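Local coordinates for blood group a-and b-cleaving endo-beta-galactosidase (Streptococcus pneumoniae, PDB 2YGL), which probably cleaves blood group A and B antigens as a family 98 glycoside hydrolase, its tandem CBM51 modules serving carbohydrate recognition, at residues 240-252 with 331-345. Residues are numbered along the deposited sequence; the frame is centred on the assembly and turned at random.
Sequences NKGLGTVASNPSS and KSYSGKHTWADELVL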
loop_
_atom_site.group_PDB
_atom_site.type_symbol
_atom_site.label_atom_id
_atom_site.label_comp_id
_atom_site.label_asym_id
_atom_site.label_seq_id
_atom_site.Cartn_x
_atom_site.Cartn_y
_atom_site.Cartn_z
ATOM N N ASN A 240 -7.045 8.096 21.826
ATOM C CA ASN A 240 -6.736 9.505 22.053
ATOM C C ASN A 240 -7.791 10.420 21.445
ATOM O O ASN A 240 -8.123 11.460 22.010
ATOM C CB ASN A 240 -5.362 9.862 21.472
ATOM C CG ASN A 240 -4.210 9.159 22.181
ATOM O OD1 ASN A 240 -4.276 8.866 23.379
ATOM N ND2 ASN A 240 -3.136 8.902 21.441
ATOM N N LYS A 241 -8.308 10.027 20.283
ATOM C CA LYS A 241 -9.249 10.853 19.536
ATOM C C LYS A 241 -10.504 10.072 19.165
ATOM O O LYS A 241 -10.465 8.849 19.031
ATOM C CB LYS A 241 -8.593 11.404 18.259
ATOM C CG LYS A 241 -7.276 12.161 18.460
ATOM C CD LYS A 241 -7.482 13.534 19.095
ATOM C CE LYS A 241 -8.038 14.545 18.107
ATOM N NZ LYS A 241 -8.356 15.818 18.796
ATOM N N GLY A 242 -11.612 10.790 18.987
ATOM C CA GLY A 242 -12.854 10.177 18.532
ATOM C C GLY A 242 -14.114 10.944 18.881
ATOM O O GLY A 242 -14.052 12.083 19.336
ATOM N N LEU A 243 -15.260 10.306 18.663
ATOM C CA LEU A 243 -16.565 10.927 18.896
ATOM C C LEU A 243 -17.422 10.054 19.809
ATOM O O LEU A 243 -17.428 8.829 19.676
ATOM C CB LEU A 243 -17.294 11.164 17.567
ATOM C CG LEU A 243 -16.656 12.122 16.553
ATOM C CD1 LEU A 243 -17.293 11.967 15.172
ATOM C CD2 LEU A 243 -16.731 13.569 17.028
ATOM N N GLY A 244 -18.140 10.694 20.727
ATOM C CA GLY A 244 -19.005 9.991 21.671
ATOM C C GLY A 244 -20.443 10.452 21.548
ATOM O O GLY A 244 -20.738 11.641 21.699
ATOM N N THR A 245 -21.334 9.506 21.264
ATOM C CA THR A 245 -22.751 9.812 21.066
ATOM C C THR A 245 -23.665 8.791 21.746
ATOM O O THR A 245 -23.194 7.796 22.302
ATOM C CB THR A 245 -23.098 9.930 19.552
ATOM O OG1 THR A 245 -24.400 10.503 19.400
ATOM C CG2 THR A 245 -23.055 8.571 18.854
ATOM N N VAL A 246 -24.967 9.068 21.721
ATOM C CA VAL A 246 -25.981 8.108 22.141
ATOM C C VAL A 246 -26.851 7.770 20.935
ATOM O O VAL A 246 -27.421 8.661 20.303
ATOM C CB VAL A 246 -26.846 8.642 23.312
ATOM C CG1 VAL A 246 -28.007 7.689 23.616
ATOM C CG2 VAL A 246 -25.986 8.843 24.558
ATOM N N ALA A 247 -26.929 6.481 20.614
ATOM C CA ALA A 247 -27.707 6.005 19.472
ATOM C C ALA A 247 -29.195 6.311 19.624
ATOM O O ALA A 247 -29.716 6.374 20.739
ATOM C CB ALA A 247 -27.485 4.518 19.266
ATOM N N SER A 248 -29.869 6.513 18.495
ATOM C CA SER A 248 -31.297 6.815 18.500
ATOM C C SER A 248 -32.014 6.096 17.354
ATOM O O SER A 248 -31.759 4.918 17.110
ATOM C CB SER A 248 -31.527 8.329 18.462
ATOM O OG SER A 248 -32.830 8.647 18.914
ATOM N N ASN A 249 -32.890 6.804 16.642
ATOM C CA ASN A 249 -33.754 6.169 15.637
ATOM C C ASN A 249 -33.731 6.749 14.205
ATOM O O ASN A 249 -34.771 6.787 13.548
ATOM C CB ASN A 249 -35.195 6.135 16.160
ATOM C CG ASN A 249 -35.734 7.524 16.478
ATOM O OD1 ASN A 249 -35.012 8.522 16.391
ATOM N ND2 ASN A 249 -37.007 7.591 16.856
ATOM N N PRO A 250 -32.555 7.179 13.702
ATOM C CA PRO A 250 -31.226 7.188 14.302
ATOM C C PRO A 250 -30.869 8.541 14.910
ATOM O O PRO A 250 -31.632 9.504 14.789
ATOM C CB PRO A 250 -30.323 6.933 13.100
ATOM C CG PRO A 250 -31.020 7.660 11.976
ATOM C CD PRO A 250 -32.506 7.643 12.299
ATOM N N SER A 251 -29.720 8.597 15.574
ATOM C CA SER A 251 -29.078 9.867 15.854
ATOM C C SER A 251 -28.038 10.058 14.756
ATOM O O SER A 251 -27.497 9.080 14.237
ATOM C CB SER A 251 -28.427 9.860 17.232
ATOM O OG SER A 251 -27.377 8.914 17.290
ATOM N N SER A 252 -27.760 11.308 14.403
ATOM C CA SER A 252 -26.896 11.589 13.259
ATOM C C SER A 252 -25.931 12.740 13.511
ATOM O O SER A 252 -26.308 13.765 14.077
ATOM C CB SER A 252 -27.749 11.876 12.019
ATOM O OG SER A 252 -26.938 12.052 10.871
ATOM N N LYS A 331 -24.636 7.701 11.170
ATOM C CA LYS A 331 -25.945 7.384 11.753
ATOM C C LYS A 331 -25.893 6.186 12.695
ATOM O O LYS A 331 -25.408 5.113 12.326
ATOM C CB LYS A 331 -26.988 7.162 10.652
ATOM C CG LYS A 331 -27.154 8.344 9.706
ATOM C CD LYS A 331 -28.362 8.166 8.807
ATOM C CE LYS A 331 -28.541 9.367 7.894
ATOM N NZ LYS A 331 -29.722 9.207 7.005
ATOM N N SER A 332 -26.404 6.386 13.908
ATOM C CA SER A 332 -26.363 5.374 14.961
ATOM C C SER A 332 -27.768 4.957 15.378
ATOM O O SER A 332 -28.579 5.792 15.785
ATOM C CB SER A 332 -25.590 5.897 16.177
ATOM O OG SER A 332 -24.309 6.362 15.799
ATOM N N TYR A 333 -28.035 3.657 15.277
ATOM C CA TYR A 333 -29.360 3.107 15.538
ATOM C C TYR A 333 -29.388 2.295 16.828
ATOM O O TYR A 333 -28.664 1.306 16.979
ATOM C CB TYR A 333 -29.825 2.245 14.363
ATOM C CG TYR A 333 -30.037 3.001 13.069
ATOM C CD1 TYR A 333 -28.956 3.351 12.254
ATOM C CD2 TYR A 333 -31.322 3.346 12.644
ATOM C CE1 TYR A 333 -29.146 4.035 11.056
ATOM C CE2 TYR A 333 -31.525 4.030 11.447
ATOM C CZ TYR A 333 -30.430 4.371 10.658
ATOM O OH TYR A 333 -30.620 5.046 9.477
ATOM N N SER A 334 -30.241 2.730 17.750
ATOM C CA SER A 334 -30.374 2.118 19.066
ATOM C C SER A 334 -31.032 0.739 19.010
ATOM O O SER A 334 -31.882 0.478 18.154
ATOM C CB SER A 334 -31.181 3.048 19.976
ATOM O OG SER A 334 -31.270 2.531 21.288
ATOM N N GLY A 335 -30.625 -0.138 19.927
ATOM C CA GLY A 335 -31.247 -1.458 20.092
ATOM C C GLY A 335 -32.611 -1.373 20.760
ATOM O O GLY A 335 -33.430 -2.284 20.633
ATOM N N LYS A 336 -32.831 -0.283 21.497
ATOM C CA LYS A 336 -34.144 0.106 22.044
ATOM C C LYS A 336 -34.651 -0.673 23.267
ATOM O O LYS A 336 -35.624 -0.262 23.902
ATOM C CB LYS A 336 -35.213 0.144 20.941
ATOM C CG LYS A 336 -34.995 1.248 19.916
ATOM C CD LYS A 336 -35.864 1.044 18.692
ATOM C CE LYS A 336 -35.540 2.073 17.621
ATOM N NZ LYS A 336 -36.291 1.806 16.364
ATOM N N HIS A 337 -33.986 -1.774 23.607
ATOM C CA HIS A 337 -34.399 -2.612 24.735
ATOM C C HIS A 337 -33.461 -2.537 25.946
ATOM O O HIS A 337 -33.783 -3.070 27.010
ATOM C CB HIS A 337 -34.557 -4.068 24.281
ATOM C CG HIS A 337 -35.690 -4.283 23.327
ATOM N ND1 HIS A 337 -36.839 -4.960 23.676
ATOM C CD2 HIS A 337 -35.855 -3.899 22.039
ATOM C CE1 HIS A 337 -37.659 -4.993 22.640
ATOM N NE2 HIS A 337 -37.087 -4.354 21.635
ATOM N N THR A 338 -32.315 -1.876 25.786
ATOM C CA THR A 338 -31.285 -1.835 26.834
ATOM C C THR A 338 -30.732 -0.417 27.069
ATOM O O THR A 338 -31.248 0.557 26.514
ATOM C CB THR A 338 -30.112 -2.802 26.518
ATOM O OG1 THR A 338 -29.503 -2.427 25.277
ATOM C CG2 THR A 338 -30.591 -4.251 26.424
ATOM N N TRP A 339 -29.688 -0.316 27.896
ATOM C CA TRP A 339 -29.051 0.968 28.216
ATOM C C TRP A 339 -27.726 1.215 27.491
ATOM O O TRP A 339 -27.244 2.353 27.458
ATOM C CB TRP A 339 -28.787 1.085 29.717
ATOM C CG TRP A 339 -30.000 1.151 30.581
ATOM C CD1 TRP A 339 -31.118 1.910 30.380
ATOM C CD2 TRP A 339 -30.199 0.459 31.818
ATOM N NE1 TRP A 339 -32.009 1.717 31.408
ATOM C CE2 TRP A 339 -31.470 0.831 32.304
ATOM C CE3 TRP A 339 -29.430 -0.450 32.557
ATOM C CZ2 TRP A 339 -31.993 0.328 33.499
ATOM C CZ3 TRP A 339 -29.947 -0.947 33.746
ATOM C CH2 TRP A 339 -31.218 -0.558 34.203
ATOM N N ALA A 340 -27.132 0.161 26.937
ATOM C CA ALA A 340 -25.816 0.259 26.304
ATOM C C ALA A 340 -25.887 0.881 24.904
ATOM O O ALA A 340 -25.554 0.236 23.905
ATOM C CB ALA A 340 -25.133 -1.107 26.268
ATOM N N ASP A 341 -26.324 2.139 24.849
ATOM C CA ASP A 341 -26.447 2.875 23.588
ATOM C C ASP A 341 -25.356 3.941 23.421
ATOM O O ASP A 341 -25.454 4.815 22.557
ATOM C CB ASP A 341 -27.850 3.489 23.444
ATOM C CG ASP A 341 -28.288 4.274 24.675
ATOM O OD1 ASP A 341 -27.431 4.685 25.487
ATOM O OD2 ASP A 341 -29.507 4.490 24.828
ATOM N N GLU A 342 -24.314 3.843 24.246
ATOM C CA GLU A 342 -23.199 4.788 24.238
ATOM C C GLU A 342 -22.198 4.424 23.143
ATOM O O GLU A 342 -21.105 3.918 23.424
ATOM C CB GLU A 342 -22.506 4.803 25.607
ATOM C CG GLU A 342 -23.365 5.319 26.761
ATOM C CD GLU A 342 -23.249 6.824 26.970
ATOM O OE1 GLU A 342 -22.129 7.370 26.857
ATOM O OE2 GLU A 342 -24.280 7.460 27.266
ATOM N N LEU A 343 -22.580 4.679 21.895
ATOM C CA LEU A 343 -21.737 4.364 20.747
ATOM C C LEU A 343 -20.596 5.371 20.639
ATOM O O LEU A 343 -20.810 6.580 20.721
ATOM C CB LEU A 343 -22.571 4.330 19.455
ATOM C CG LEU A 343 -21.943 3.776 18.167
ATOM C CD1 LEU A 343 -22.996 3.170 17.249
ATOM C CD2 LEU A 343 -21.147 4.844 17.419
ATOM N N VAL A 344 -19.384 4.857 20.462
ATOM C CA VAL A 344 -18.211 5.703 20.272
ATOM C C VAL A 344 -17.477 5.371 18.973
ATOM O O VAL A 344 -17.434 4.214 18.540
ATOM C CB VAL A 344 -17.226 5.649 21.481
ATOM C CG1 VAL A 344 -17.813 6.363 22.690
ATOM C CG2 VAL A 344 -16.854 4.217 21.830
ATOM N N LEU A 345 -16.915 6.401 18.354
ATOM C CA LEU A 345 -16.106 6.242 17.158
ATOM C C LEU A 345 -14.649 6.504 17.535
ATOM O O LEU A 345 -14.251 7.649 17.740
ATOM C CB LEU A 345 -16.585 7.196 16.057
ATOM C CG LEU A 345 -18.086 7.203 15.719
ATOM C CD1 LEU A 345 -18.411 8.306 14.734
ATOM C CD2 LEU A 345 -18.541 5.864 15.168
HETATM O O HOH W 1 -20.716 7.667 23.906
HETATM O O HOH W 2 -31.101 5.688 23.043
HETATM O O HOH W 3 -24.248 8.985 15.153
#
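Ala247 is wedged between two parts of 331-345, its methyl CB lying 3.6 Å from the backbone N of Ser334 and close to the CB of Ser332, while its own N donates to Asp341 O (3.0 Å). Ile285 of strand 285-292 also touches this methyl. A water donates to both Ala247 O and Asp341 OD2. Ala247 lies in the loop by which 240-252 passes from one sheet of the second NPCBM/NEW2 module, a beta-sandwich, to the other: strand 242-244 pairs antiparallel with 343-345, and 251-252 with 331-334. At the first pairing Leu345 and Leu243 share a face of their sheet; their CD1 methyls meet at 3.9 Å, with Phe288 and Val269 packing on Leu345 as well. The second is entered through Pro250, whose preceding peptide bond is cis. Its CB sits over the centre of one face of the Tyr333 ring, 3.5 Å from the centroid, a CH-pi contact. Although Tyr333 CB starts away from 240-252, chi1 of -65° sets CG anti to the carbonyl carbon and brings the ring back against the proline. Tyr333 OH is hydrogen-bonded to Glu289 OE1. Ser332 O accepts from both Ser248 N and Ser251 N, the former standing 41° out of the carbonyl plane, and Ser334 N reaches Ser248 O at 2.7 Å. These bonds and the proline-tyrosine contact probably steady the turn into 251-252, while Thr245 N to Leu343 O and Ala247 N to Asp341 O secure the earlier crossing.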